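PDB 1CID: T CELL surface glycoprotein CD4 from Rattus norvegicus, which probably serves as a T-cell coreceptor that recognises class II MHC molecules, the two domains here forming the membrane-proximal half of its extracellular region. Local coordinates for residues Thr4-Glu9 / Glu168-Ser173; Asn103-Lys108 / Gly123-Lys128; Lys128-Leu133 / Leu162-Glu167. All coordinates share one frame; numbering follows the deposited sequence.

Contact 1. Residues Thr4-Glu9 / Glu168-Ser173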
ATOM      1  N   THR A   4       0.603  -7.271   2.449  1.00 37.13           N
ATOM      2  CA  THR A   4      -0.262  -6.126   2.051  1.00 30.50           C
ATOM      3  C   THR A   4       0.000  -4.975   3.010  1.00 26.93           C
ATOM      4  O   THR A   4       0.289  -5.311   4.134  1.00 28.78           O
ATOM      5  CB  THR A   4      -1.750  -6.285   1.797  1.00 28.29           C
ATOM      6  OG1 THR A   4      -1.768  -7.438   0.897  1.00 27.35           O
ATOM      7  CG2 THR A   4      -2.313  -4.988   1.201  1.00 30.21           C
ATOM      8  N   ALA A   5      -0.015  -3.821   2.412  1.00 23.38           N
ATOM      9  CA  ALA A   5       0.286  -2.659   3.251  1.00 21.00           C
ATOM     10  C   ALA A   5      -0.905  -1.773   2.908  1.00 20.52           C
ATOM     11  O   ALA A   5      -1.190  -1.665   1.718  1.00 21.02           O
ATOM     12  CB  ALA A   5       1.569  -1.958   3.156  1.00 21.45           C
ATOM     13  N   TYR A   6      -1.428  -1.413   4.106  1.00 21.30           N
ATOM     14  CA  TYR A   6      -2.649  -0.524   4.064  1.00 19.73           C
ATOM     15  C   TYR A   6      -2.332   0.902   4.501  1.00 19.93           C
ATOM     16  O   TYR A   6      -1.860   1.015   5.659  1.00 21.66           O
ATOM     17  CB  TYR A   6      -3.667  -1.188   4.924  1.00 18.45           C
ATOM     18  CG  TYR A   6      -4.148  -2.570   4.483  1.00 15.10           C
ATOM     19  CD1 TYR A   6      -5.207  -2.572   3.556  1.00 11.66           C
ATOM     20  CD2 TYR A   6      -3.638  -3.771   4.970  1.00 14.40           C
ATOM     21  CE1 TYR A   6      -5.784  -3.677   3.029  1.00 11.76           C
ATOM     22  CE2 TYR A   6      -4.200  -4.953   4.499  1.00 12.77           C
ATOM     23  CZ  TYR A   6      -5.216  -4.860   3.528  1.00 14.62           C
ATOM     24  OH  TYR A   6      -5.701  -6.118   3.126  1.00 22.39           O
ATOM     25  N   LYS A   7      -2.509   1.907   3.652  1.00 18.00           N
ATOM     26  CA  LYS A   7      -2.094   3.234   4.028  1.00 17.49           C
ATOM     27  C   LYS A   7      -2.995   4.369   3.615  1.00 19.59           C
ATOM     28  O   LYS A   7      -3.763   4.323   2.637  1.00 22.15           O
ATOM     29  CB  LYS A   7      -0.715   3.497   3.340  1.00 18.06           C
ATOM     30  CG  LYS A   7       0.200   2.344   3.803  1.00 15.65           C
ATOM     31  CD  LYS A   7       0.982   2.776   4.974  1.00 20.05           C
ATOM     32  CE  LYS A   7       1.509   1.725   5.892  1.00 19.19           C
ATOM     33  NZ  LYS A   7       1.881   2.558   7.103  1.00 25.05           N
ATOM     34  N   SER A   8      -2.879   5.475   4.348  1.00 20.66           N
ATOM     35  CA  SER A   8      -3.680   6.663   4.060  1.00 22.84           C
ATOM     36  C   SER A   8      -2.625   7.463   3.240  1.00 22.99           C
ATOM     37  O   SER A   8      -1.397   7.516   3.414  1.00 20.86           O
ATOM     38  CB  SER A   8      -4.358   7.495   5.116  1.00 22.97           C
ATOM     39  OG  SER A   8      -4.534   6.820   6.364  1.00 28.12           O
ATOM     40  N   GLU A   9      -3.353   8.099   2.348  1.00 22.46           N
ATOM     41  CA  GLU A   9      -2.548   8.877   1.470  1.00 23.22           C
ATOM     42  C   GLU A   9      -1.645   9.797   2.198  1.00 24.09           C
ATOM     43  O   GLU A   9      -2.076  10.403   3.171  1.00 27.88           O
ATOM     44  CB  GLU A   9      -3.623   9.618   0.758  1.00 27.22           C
ATOM     45  CG  GLU A   9      -2.962   9.981  -0.559  1.00 33.57           C
ATOM     46  CD  GLU A   9      -3.827  10.914  -1.307  1.00 37.81           C
ATOM     47  OE1 GLU A   9      -4.394  11.760  -0.547  1.00 44.00           O
ATOM     48  OE2 GLU A   9      -3.921  10.798  -2.511  1.00 40.37           O
ATOM     49  N   GLU A 168     -12.504  -8.214  10.543  1.00 54.45           N
ATOM     50  CA  GLU A 168     -11.138  -7.662  10.479  1.00 50.20           C
ATOM     51  C   GLU A 168     -11.106  -6.344   9.686  1.00 44.18           C
ATOM     52  O   GLU A 168     -11.452  -6.011   8.552  1.00 41.30           O
ATOM     53  CB  GLU A 168     -10.184  -8.738  10.059  1.00 54.73           C
ATOM     54  CG  GLU A 168      -8.746  -8.744  10.616  1.00 61.76           C
ATOM     55  CD  GLU A 168      -7.853  -9.293   9.479  1.00 67.29           C
ATOM     56  OE1 GLU A 168      -8.196 -10.464   9.131  1.00 69.20           O
ATOM     57  OE2 GLU A 168      -6.973  -8.438   9.070  1.00 67.38           O
ATOM     58  N   VAL A 169     -10.621  -5.491  10.603  1.00 38.28           N
ATOM     59  CA  VAL A 169     -10.523  -4.105  10.109  1.00 35.96           C
ATOM     60  C   VAL A 169      -9.048  -4.044   9.682  1.00 33.21           C
ATOM     61  O   VAL A 169      -8.283  -4.250  10.621  1.00 31.85           O
ATOM     62  CB  VAL A 169     -11.118  -3.057  11.049  1.00 35.83           C
ATOM     63  CG1 VAL A 169     -10.499  -1.701  10.918  1.00 34.41           C
ATOM     64  CG2 VAL A 169     -12.627  -2.823  10.882  1.00 34.16           C
ATOM     65  N   LYS A 170      -8.957  -3.785   8.398  1.00 29.33           N
ATOM     66  CA  LYS A 170      -7.630  -3.694   7.829  1.00 24.92           C
ATOM     67  C   LYS A 170      -7.022  -2.390   8.122  1.00 23.20           C
ATOM     68  O   LYS A 170      -5.812  -2.225   8.290  1.00 25.83           O
ATOM     69  CB  LYS A 170      -7.827  -3.910   6.350  1.00 26.33           C
ATOM     70  CG  LYS A 170      -8.470  -5.263   6.054  1.00 32.65           C
ATOM     71  CD  LYS A 170      -7.619  -6.457   6.517  1.00 37.97           C
ATOM     72  CE  LYS A 170      -8.080  -7.797   5.968  1.00 42.53           C
ATOM     73  NZ  LYS A 170      -7.504  -9.003   6.671  1.00 43.69           N
ATOM     74  N   MET A 171      -7.818  -1.347   8.113  1.00 22.56           N
ATOM     75  CA  MET A 171      -7.338   0.043   8.398  1.00 20.63           C
ATOM     76  C   MET A 171      -8.501   1.037   8.571  1.00 20.60           C
ATOM     77  O   MET A 171      -9.626   0.611   8.236  1.00 19.26           O
ATOM     78  CB  MET A 171      -6.409   0.638   7.377  1.00 19.13           C
ATOM     79  CG  MET A 171      -7.079   0.589   6.028  1.00 14.94           C
ATOM     80  SD  MET A 171      -6.207   1.939   5.110  1.00 20.39           S
ATOM     81  CE  MET A 171      -7.017   1.439   3.599  1.00 15.94           C
ATOM     82  N   ASP A 172      -8.052   2.193   9.036  1.00 21.06           N
ATOM     83  CA  ASP A 172      -8.941   3.338   9.279  1.00 22.53           C
ATOM     84  C   ASP A 172      -8.211   4.674   9.091  1.00 20.75           C
ATOM     85  O   ASP A 172      -7.019   4.781   9.160  1.00 22.84           O
ATOM     86  CB  ASP A 172      -9.537   3.409  10.666  1.00 25.27           C
ATOM     87  CG  ASP A 172      -8.594   3.730  11.799  1.00 27.81           C
ATOM     88  OD1 ASP A 172      -7.972   2.859  12.491  1.00 33.15           O
ATOM     89  OD2 ASP A 172      -8.534   4.960  12.033  1.00 29.02           O
ATOM     90  N   SER A 173      -8.952   5.711   8.970  1.00 20.59           N
ATOM     91  CA  SER A 173      -8.468   7.064   8.816  1.00 22.96           C
ATOM     92  C   SER A 173      -9.535   8.071   9.290  1.00 24.83           C
ATOM     93  O   SER A 173     -10.744   7.833   8.996  1.00 25.78           O
ATOM     94  CB  SER A 173      -8.285   7.014   7.317  1.00 25.86           C
ATOM     95  OG  SER A 173      -7.423   8.087   7.007  1.00 32.71           O
TER
HETATM   96  O   HOH W   1      -4.073   5.066   8.224  1.00 56.76           O

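Contact 2. Residues Asn103-Lys108 / Gly123-Lys128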
ATOM      1  N   ASN A 103       1.813  -5.857  -2.094  1.00 27.66           N
ATOM      2  CA  ASN A 103       0.644  -5.014  -2.423  1.00 25.97           C
ATOM      3  C   ASN A 103       0.476  -3.759  -1.530  1.00 22.78           C
ATOM      4  O   ASN A 103       0.983  -3.829  -0.418  1.00 20.92           O
ATOM      5  CB  ASN A 103      -0.683  -5.699  -2.465  1.00 27.33           C
ATOM      6  CG  ASN A 103      -0.821  -7.106  -2.937  1.00 29.59           C
ATOM      7  OD1 ASN A 103      -1.250  -7.471  -4.038  1.00 29.38           O
ATOM      8  ND2 ASN A 103      -0.417  -7.891  -1.909  1.00 30.54           N
ATOM      9  N   LEU A 104      -0.242  -2.868  -2.222  1.00 19.56           N
ATOM     10  CA  LEU A 104      -0.482  -1.628  -1.534  1.00 19.23           C
ATOM     11  C   LEU A 104      -1.892  -1.136  -1.836  1.00 21.01           C
ATOM     12  O   LEU A 104      -2.045  -0.844  -3.025  1.00 19.59           O
ATOM     13  CB  LEU A 104       0.568  -0.690  -2.032  1.00 18.59           C
ATOM     14  CG  LEU A 104       0.250   0.752  -1.619  1.00 18.56           C
ATOM     15  CD1 LEU A 104       0.803   0.919  -0.210  1.00 18.91           C
ATOM     16  CD2 LEU A 104       0.948   1.667  -2.593  1.00 16.50           C
ATOM     17  N   VAL A 105      -2.631  -1.134  -0.670  1.00 22.87           N
ATOM     18  CA  VAL A 105      -4.009  -0.573  -0.822  1.00 22.42           C
ATOM     19  C   VAL A 105      -3.972   0.785  -0.046  1.00 22.11           C
ATOM     20  O   VAL A 105      -3.468   0.663   1.070  1.00 21.34           O
ATOM     21  CB  VAL A 105      -5.259  -1.363  -0.549  1.00 22.07           C
ATOM     22  CG1 VAL A 105      -5.044  -2.867  -0.316  1.00 20.93           C
ATOM     23  CG2 VAL A 105      -6.164  -0.896   0.573  1.00 21.16           C
ATOM     24  N   VAL A 106      -4.446   1.867  -0.654  1.00 21.82           N
ATOM     25  CA  VAL A 106      -4.569   3.258  -0.302  1.00 20.91           C
ATOM     26  C   VAL A 106      -5.997   3.842  -0.153  1.00 21.15           C
ATOM     27  O   VAL A 106      -6.847   3.779  -1.014  1.00 21.48           O
ATOM     28  CB  VAL A 106      -3.866   4.220  -1.279  1.00 18.45           C
ATOM     29  CG1 VAL A 106      -3.892   5.669  -0.826  1.00 18.65           C
ATOM     30  CG2 VAL A 106      -2.437   3.803  -1.365  1.00 17.61           C
ATOM     31  N   MET A 107      -6.183   4.538   0.961  1.00 22.58           N
ATOM     32  CA  MET A 107      -7.417   5.192   1.383  1.00 23.19           C
ATOM     33  C   MET A 107      -7.282   6.713   1.336  1.00 23.96           C
ATOM     34  O   MET A 107      -6.227   7.198   1.787  1.00 24.39           O
ATOM     35  CB  MET A 107      -7.719   4.903   2.855  1.00 24.26           C
ATOM     36  CG  MET A 107      -9.047   5.382   3.358  1.00 22.98           C
ATOM     37  SD  MET A 107      -9.632   4.728   4.904  1.00 21.14           S
ATOM     38  CE  MET A 107     -10.232   3.097   4.737  1.00 19.64           C
ATOM     39  N   LYS A 108      -8.346   7.298   0.865  1.00 24.27           N
ATOM     40  CA  LYS A 108      -8.394   8.786   0.816  1.00 27.57           C
ATOM     41  C   LYS A 108      -9.750   9.349   1.319  1.00 27.23           C
ATOM     42  O   LYS A 108     -10.788   9.166   0.629  1.00 25.83           O
ATOM     43  CB  LYS A 108      -8.147   9.378  -0.563  1.00 33.09           C
ATOM     44  CG  LYS A 108      -8.028  10.976  -0.581  1.00 35.83           C
ATOM     45  CD  LYS A 108      -8.160  11.653  -1.899  1.00 39.85           C
ATOM     46  CE  LYS A 108      -8.143  13.144  -2.008  1.00 44.37           C
ATOM     47  NZ  LYS A 108      -6.980  13.968  -1.485  1.00 48.82           N
ATOM     48  N   GLY A 123      -6.716  -0.280  -5.099  1.00 28.13           N
ATOM     49  CA  GLY A 123      -5.647  -1.322  -4.963  1.00 30.10           C
ATOM     50  C   GLY A 123      -6.408  -2.607  -4.711  1.00 31.55           C
ATOM     51  O   GLY A 123      -7.646  -2.604  -4.682  1.00 32.77           O
ATOM     52  N   PRO A 124      -5.662  -3.666  -4.498  1.00 34.04           N
ATOM     53  CA  PRO A 124      -6.150  -5.030  -4.250  1.00 37.07           C
ATOM     54  C   PRO A 124      -6.944  -5.406  -2.997  1.00 39.47           C
ATOM     55  O   PRO A 124      -6.470  -5.852  -1.897  1.00 40.50           O
ATOM     56  CB  PRO A 124      -4.892  -5.929  -4.300  1.00 36.65           C
ATOM     57  CG  PRO A 124      -3.695  -5.042  -4.181  1.00 34.60           C
ATOM     58  CD  PRO A 124      -4.180  -3.641  -4.564  1.00 34.90           C
ATOM     59  N   THR A 125      -8.262  -5.279  -3.266  1.00 40.80           N
ATOM     60  CA  THR A 125      -9.216  -5.610  -2.181  1.00 42.12           C
ATOM     61  C   THR A 125     -10.063  -6.840  -2.468  1.00 43.49           C
ATOM     62  O   THR A 125     -10.523  -6.890  -3.628  1.00 43.36           O
ATOM     63  CB  THR A 125     -10.127  -4.350  -1.827  1.00 40.84           C
ATOM     64  OG1 THR A 125     -10.675  -3.679  -2.996  1.00 40.23           O
ATOM     65  CG2 THR A 125      -9.331  -3.451  -0.887  1.00 39.96           C
ATOM     66  N   SER A 126     -10.256  -7.666  -1.458  1.00 45.18           N
ATOM     67  CA  SER A 126     -11.172  -8.818  -1.536  1.00 49.51           C
ATOM     68  C   SER A 126     -12.597  -8.288  -1.708  1.00 51.23           C
ATOM     69  O   SER A 126     -12.800  -7.152  -1.278  1.00 51.46           O
ATOM     70  CB  SER A 126     -11.297  -9.564  -0.222  1.00 51.51           C
ATOM     71  OG  SER A 126     -10.261 -10.188   0.468  1.00 56.39           O
ATOM     72  N   PRO A 127     -13.576  -9.026  -2.159  1.00 54.18           N
ATOM     73  CA  PRO A 127     -15.000  -8.640  -2.273  1.00 54.48           C
ATOM     74  C   PRO A 127     -15.827  -8.955  -1.011  1.00 53.61           C
ATOM     75  O   PRO A 127     -17.062  -8.823  -0.942  1.00 52.38           O
ATOM     76  CB  PRO A 127     -15.437  -9.398  -3.530  1.00 55.65           C
ATOM     77  CG  PRO A 127     -14.798 -10.769  -3.211  1.00 56.88           C
ATOM     78  CD  PRO A 127     -13.393 -10.404  -2.682  1.00 55.84           C
ATOM     79  N   LYS A 128     -15.182  -9.436   0.025  1.00 54.15           N
ATOM     80  CA  LYS A 128     -15.666  -9.639   1.397  1.00 56.16           C
ATOM     81  C   LYS A 128     -14.870  -8.545   2.191  1.00 55.73           C
ATOM     82  O   LYS A 128     -14.140  -8.693   3.209  1.00 56.74           O
ATOM     83  CB  LYS A 128     -15.426 -11.020   1.960  1.00 57.99           C
ATOM     84  CG  LYS A 128     -13.943 -11.385   1.807  1.00 59.54           C
ATOM     85  CD  LYS A 128     -13.594 -12.575   2.684  1.00 62.48           C
ATOM     86  CE  LYS A 128     -12.656 -13.477   1.862  1.00 66.47           C
ATOM     87  NZ  LYS A 128     -13.415 -14.023   0.676  1.00 69.15           N
TER

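Contact 3. Residues Lys128-Leu133 / Leu162-Glu167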
ATOM      1  N   LYS A 128     -15.182  -9.436   0.025  1.00 54.15           N
ATOM      2  CA  LYS A 128     -15.666  -9.639   1.397  1.00 56.16           C
ATOM      3  C   LYS A 128     -14.870  -8.545   2.191  1.00 55.73           C
ATOM      4  O   LYS A 128     -14.140  -8.693   3.209  1.00 56.74           O
ATOM      5  CB  LYS A 128     -15.426 -11.020   1.960  1.00 57.99           C
ATOM      6  CG  LYS A 128     -13.943 -11.385   1.807  1.00 59.54           C
ATOM      7  CD  LYS A 128     -13.594 -12.575   2.684  1.00 62.48           C
ATOM      8  CE  LYS A 128     -12.656 -13.477   1.862  1.00 66.47           C
ATOM      9  NZ  LYS A 128     -13.415 -14.023   0.676  1.00 69.15           N
ATOM     10  N   MET A 129     -14.925  -7.338   1.620  1.00 53.44           N
ATOM     11  CA  MET A 129     -14.283  -6.083   2.056  1.00 51.07           C
ATOM     12  C   MET A 129     -15.315  -4.935   1.850  1.00 48.30           C
ATOM     13  O   MET A 129     -15.830  -4.842   0.702  1.00 51.01           O
ATOM     14  CB  MET A 129     -12.949  -5.685   1.398  1.00 52.52           C
ATOM     15  CG  MET A 129     -11.787  -6.090   2.277  1.00 54.23           C
ATOM     16  SD  MET A 129     -10.137  -6.006   1.468  1.00 57.33           S
ATOM     17  CE  MET A 129      -9.270  -7.047   2.690  1.00 54.76           C
ATOM     18  N   ARG A 130     -15.560  -4.207   2.961  1.00 40.10           N
ATOM     19  CA  ARG A 130     -16.539  -3.113   2.814  1.00 32.87           C
ATOM     20  C   ARG A 130     -15.954  -1.861   3.428  1.00 28.07           C
ATOM     21  O   ARG A 130     -15.044  -2.085   4.219  1.00 29.73           O
ATOM     22  CB  ARG A 130     -17.881  -3.484   3.358  1.00 31.51           C
ATOM     23  CG  ARG A 130     -17.749  -4.368   4.580  1.00 29.22           C
ATOM     24  CD  ARG A 130     -18.904  -5.350   4.687  1.00 29.79           C
ATOM     25  NE  ARG A 130     -20.149  -4.657   4.535  1.00 28.82           N
ATOM     26  CZ  ARG A 130     -21.269  -4.879   3.911  1.00 32.41           C
ATOM     27  NH1 ARG A 130     -21.345  -6.036   3.306  1.00 33.74           N
ATOM     28  NH2 ARG A 130     -22.345  -4.067   3.766  1.00 37.13           N
ATOM     29  N   LEU A 131     -16.464  -0.758   3.008  1.00 22.86           N
ATOM     30  CA  LEU A 131     -16.030   0.548   3.485  1.00 20.89           C
ATOM     31  C   LEU A 131     -17.154   1.089   4.406  1.00 20.90           C
ATOM     32  O   LEU A 131     -18.363   0.863   4.191  1.00 20.83           O
ATOM     33  CB  LEU A 131     -15.844   1.402   2.264  1.00 20.71           C
ATOM     34  CG  LEU A 131     -14.533   1.810   1.609  1.00 17.50           C
ATOM     35  CD1 LEU A 131     -14.805   2.966   0.660  1.00 17.36           C
ATOM     36  CD2 LEU A 131     -13.477   2.150   2.642  1.00 12.28           C
ATOM     37  N   ILE A 132     -16.663   1.767   5.410  1.00 18.51           N
ATOM     38  CA  ILE A 132     -17.513   2.254   6.475  1.00 17.97           C
ATOM     39  C   ILE A 132     -17.136   3.655   6.883  1.00 18.29           C
ATOM     40  O   ILE A 132     -15.971   3.881   7.217  1.00 19.01           O
ATOM     41  CB  ILE A 132     -17.239   1.210   7.626  1.00 17.23           C
ATOM     42  CG1 ILE A 132     -17.689  -0.230   7.232  1.00 14.13           C
ATOM     43  CG2 ILE A 132     -17.843   1.585   8.988  1.00 16.21           C
ATOM     44  CD1 ILE A 132     -16.775  -1.158   8.136  1.00 15.47           C
ATOM     45  N   LEU A 133     -18.101   4.526   6.917  1.00 18.83           N
ATOM     46  CA  LEU A 133     -17.995   5.925   7.363  1.00 18.36           C
ATOM     47  C   LEU A 133     -18.835   5.923   8.654  1.00 21.17           C
ATOM     48  O   LEU A 133     -19.980   5.511   8.631  1.00 22.26           O
ATOM     49  CB  LEU A 133     -18.416   6.893   6.275  1.00 11.24           C
ATOM     50  CG  LEU A 133     -17.351   7.635   5.487  1.00  7.92           C
ATOM     51  CD1 LEU A 133     -18.009   8.481   4.487  1.00  7.28           C
ATOM     52  CD2 LEU A 133     -16.483   8.477   6.404  1.00  3.31           C
ATOM     53  N   LEU A 162     -13.348   3.311   7.693  1.00 21.95           N
ATOM     54  CA  LEU A 162     -12.609   2.039   7.893  1.00 21.88           C
ATOM     55  C   LEU A 162     -12.819   1.101   6.720  1.00 21.18           C
ATOM     56  O   LEU A 162     -13.897   1.212   6.145  1.00 21.12           O
ATOM     57  CB  LEU A 162     -13.135   1.401   9.088  1.00 23.82           C
ATOM     58  CG  LEU A 162     -13.879   1.795  10.296  1.00 24.57           C
ATOM     59  CD1 LEU A 162     -13.969   0.484  11.112  1.00 24.98           C
ATOM     60  CD2 LEU A 162     -13.079   2.678  11.205  1.00 26.30           C
ATOM     61  N   LEU A 163     -11.834   0.264   6.526  1.00 22.61           N
ATOM     62  CA  LEU A 163     -11.737  -0.826   5.528  1.00 23.10           C
ATOM     63  C   LEU A 163     -11.695  -2.117   6.405  1.00 25.01           C
ATOM     64  O   LEU A 163     -10.782  -2.276   7.254  1.00 25.50           O
ATOM     65  CB  LEU A 163     -10.576  -0.880   4.603  1.00 22.73           C
ATOM     66  CG  LEU A 163     -10.137  -1.580   3.353  1.00 20.88           C
ATOM     67  CD1 LEU A 163      -9.263  -2.751   3.675  1.00 19.17           C
ATOM     68  CD2 LEU A 163     -11.288  -2.128   2.513  1.00 22.00           C
ATOM     69  N   SER A 164     -12.705  -2.889   6.100  1.00 24.60           N
ATOM     70  CA  SER A 164     -12.787  -4.129   6.864  1.00 30.36           C
ATOM     71  C   SER A 164     -13.076  -5.269   5.910  1.00 34.47           C
ATOM     72  O   SER A 164     -13.766  -5.078   4.906  1.00 34.87           O
ATOM     73  CB  SER A 164     -13.893  -3.990   7.895  1.00 31.69           C
ATOM     74  OG  SER A 164     -15.182  -3.946   7.297  1.00 33.36           O
ATOM     75  N   GLU A 165     -12.505  -6.401   6.278  1.00 40.11           N
ATOM     76  CA  GLU A 165     -12.695  -7.743   5.682  1.00 45.78           C
ATOM     77  C   GLU A 165     -13.050  -8.641   6.916  1.00 47.90           C
ATOM     78  O   GLU A 165     -12.338  -8.667   7.944  1.00 47.14           O
ATOM     79  CB  GLU A 165     -11.664  -8.341   4.814  1.00 49.79           C
ATOM     80  CG  GLU A 165     -11.727  -9.875   4.622  1.00 55.92           C
ATOM     81  CD  GLU A 165     -10.446 -10.297   5.320  1.00 61.94           C
ATOM     82  OE1 GLU A 165     -10.524 -10.160   6.564  1.00 65.07           O
ATOM     83  OE2 GLU A 165      -9.413 -10.652   4.770  1.00 65.32           O
ATOM     84  N   GLY A 166     -14.256  -9.193   6.738  1.00 48.77           N
ATOM     85  CA  GLY A 166     -14.852  -9.979   7.817  1.00 52.70           C
ATOM     86  C   GLY A 166     -15.029  -9.076   9.041  1.00 54.84           C
ATOM     87  O   GLY A 166     -15.652  -7.997   8.880  1.00 56.78           O
ATOM     88  N   GLU A 167     -14.552  -9.524  10.193  1.00 56.38           N
ATOM     89  CA  GLU A 167     -14.659  -8.694  11.412  1.00 58.31           C
ATOM     90  C   GLU A 167     -13.301  -7.995  11.595  1.00 56.70           C
ATOM     91  O   GLU A 167     -13.016  -7.327  12.606  1.00 56.50           O
ATOM     92  CB  GLU A 167     -14.979  -9.367  12.728  1.00 63.76           C
ATOM     93  CG  GLU A 167     -14.816 -10.784  13.207  1.00 69.58           C
ATOM     94  CD  GLU A 167     -15.585 -11.909  12.539  1.00 72.77           C
ATOM     95  OE1 GLU A 167     -15.342 -12.292  11.376  1.00 73.87           O
ATOM     96  OE2 GLU A 167     -16.493 -12.429  13.259  1.00 72.81           O
TER

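Contact 1. Residues Thr4-Glu9 / Glu168-Ser173
Tyr6 and Lys170 meet at the junction between the two immunoglobulin-like domains of this fragment, where the first strand of the N-terminal domain lies against the last strand of the C-terminal one. Strands 4-8 and 168-173 run roughly the same way, at 25° to each other, but their axes come no closer than 7.1 Å, so side chains rather than main-chain ladders join them. The Tyr6 ring is held between two aliphatic groups. Lys170 CB makes a CH-pi contact over the centre of one face, 3.9 Å from the centroid of the Tyr6 ring and 11° off its normal. On the opposite face sits CG2 of Thr4, displaced toward the rim. Tyrosine suits this place: its flat ring offers both faces to carbon, and its OH extends past the Lys170 methylenes, lying 3.9 Å from Lys170 CD. A lysine can lend its greasy stem to the ring while its amino group leads away from Tyr6, probably toward Glu165, though the model places that nitrogen less surely. Beside the ring, Met171 turns toward the same strand; with chi1 at 56°, its CG falls between the backbone N and the carbonyl carbon and lies 4.0 Å from Tyr6 CB, while CE reaches the ring edge. Consecutive residues Lys170 and Met171 can both take part because they form a classic beta bulge facing Leu163. Farther along, the contact becomes polar, and small serines let the strands link through hydroxyls: Ser8 OG and Ser173 OG share a hydrogen bond of 3.2 Å that either could donate. A water finishes the link, lying 2.6 Å from Ser8 OG and donating a hydrogen bond to Asp172 O at 3.1 Å.

Contact 2. Residues Asn103-Lys108 / Gly123-Lys128
Asn103 lays its side chain against the ring of Pro124, the two crossing obliquely. Its CB is 3.5 Å from Pro124 CG, and the amide carbon CG, set beside the backbone N (chi1 -34°, off a staggered value), passes the same ring atom. At the tip, OD1 stands 3.4 Å from Pro124 CG and also borders Pro124 CB, whereas ND2 turns to another partner, donating a hydrogen bond to the backbone O of Ile3. An asparagine therefore serves both sides here, packing on the proline and tying down the N-terminal segment. Two residues on, Val105 forks toward the loop: CG1 lies 3.7 Å from Pro124 O, and CG2 approaches Thr125 CG2 at 4.3 Å. Short, branched side chains fill this meeting without polar bonds between the segments. Gly123 passes close to the strand with phi 122° and psi -177°, a conformation in which a CB would be jammed against the preceding carbonyl O; Leu104 O leaves no room for one either, so glycine fits. The Pro124 ring follows, its CD 3.8 Å from Leu104 O. The loop joins strands 116-122 and 129-135, while strand 97-110, on which Asn103 and Val105 lie, runs from one domain into the other with strand 4-8 parallel beside it.

Contact 3. Residues Lys128-Leu133 / Leu162-Glu167
Arg130 and Ser164 form a hydrogen-bonded antiparallel pair, with Arg130 N reaching Ser164 O at 2.8 Å and Ser164 N returning to Arg130 O at 3.1 Å. Ile132 and Leu162 repeat the pattern two residues on, through Ile132 N to Leu162 O at 2.9 Å and Leu162 N to Ile132 O at 2.7 Å. Between these pairs sits Leu131 opposite Leu163, a non-hydrogen-bonded pair. Side chains then sort by face. Met129, Leu131 and Leu163 lie together on one, where flexible, apolar groups fit a buried layer: Met129 crosses Leu163, its CG 4.0 Å from Leu163 CD2. On the other face, Ile132 CG2, anti to its own backbone N, packs 4.2 Å from Leu162 CG, and the small Ser164 leaves room for Ile132 CD1 to extend over it. At the strand end, Lys128 and Glu165 run side by side in the same direction, with Lys128 CD 3.8 Å from Glu165 CG. Their charged ends do not meet, Lys128 NZ staying 6.6 Å from Glu165 OE2. Gly166, at phi 61°, suits the turn that follows.

Farther out, Arg130 hydrogen-bonds through NH2 to Ser143 O, and Tyr6 of the other domain touches both Met129 and Leu163. Leu131 reaches Cys119, which is joined by a disulfide to Cys161, the residue just before Leu162; this is the cross-sheet link of an immunoglobulin sandwich. Strands 129-135 and 158-165 form the middle of a four-stranded antiparallel sheet, with strand 140-144 flanking the former and strand 168-176 the latter.

In the fold
Starting at the N terminus, the chain lays down strand 4-8, whose partner in contact 1 arrives only near the C terminus, so this contact closes a loop spanning almost the whole fragment and joins the two domains. Contacts 2 and 3 both fall within that span. Contact 2 closes first, a short loop from strand 97-110 through strand 116-122; contact 3 then opens at Lys128, which the two share, and closes at strand 158-165. They follow in series without crossing. Strands 4-8 and 97-110 hydrogen-bond through Val105 N and Ala5 O, strands 168-176 and 158-165 through Lys170 N and Leu163 O, while Met107 CE, on the strand of contact 2, packs against Leu131 of contact 3.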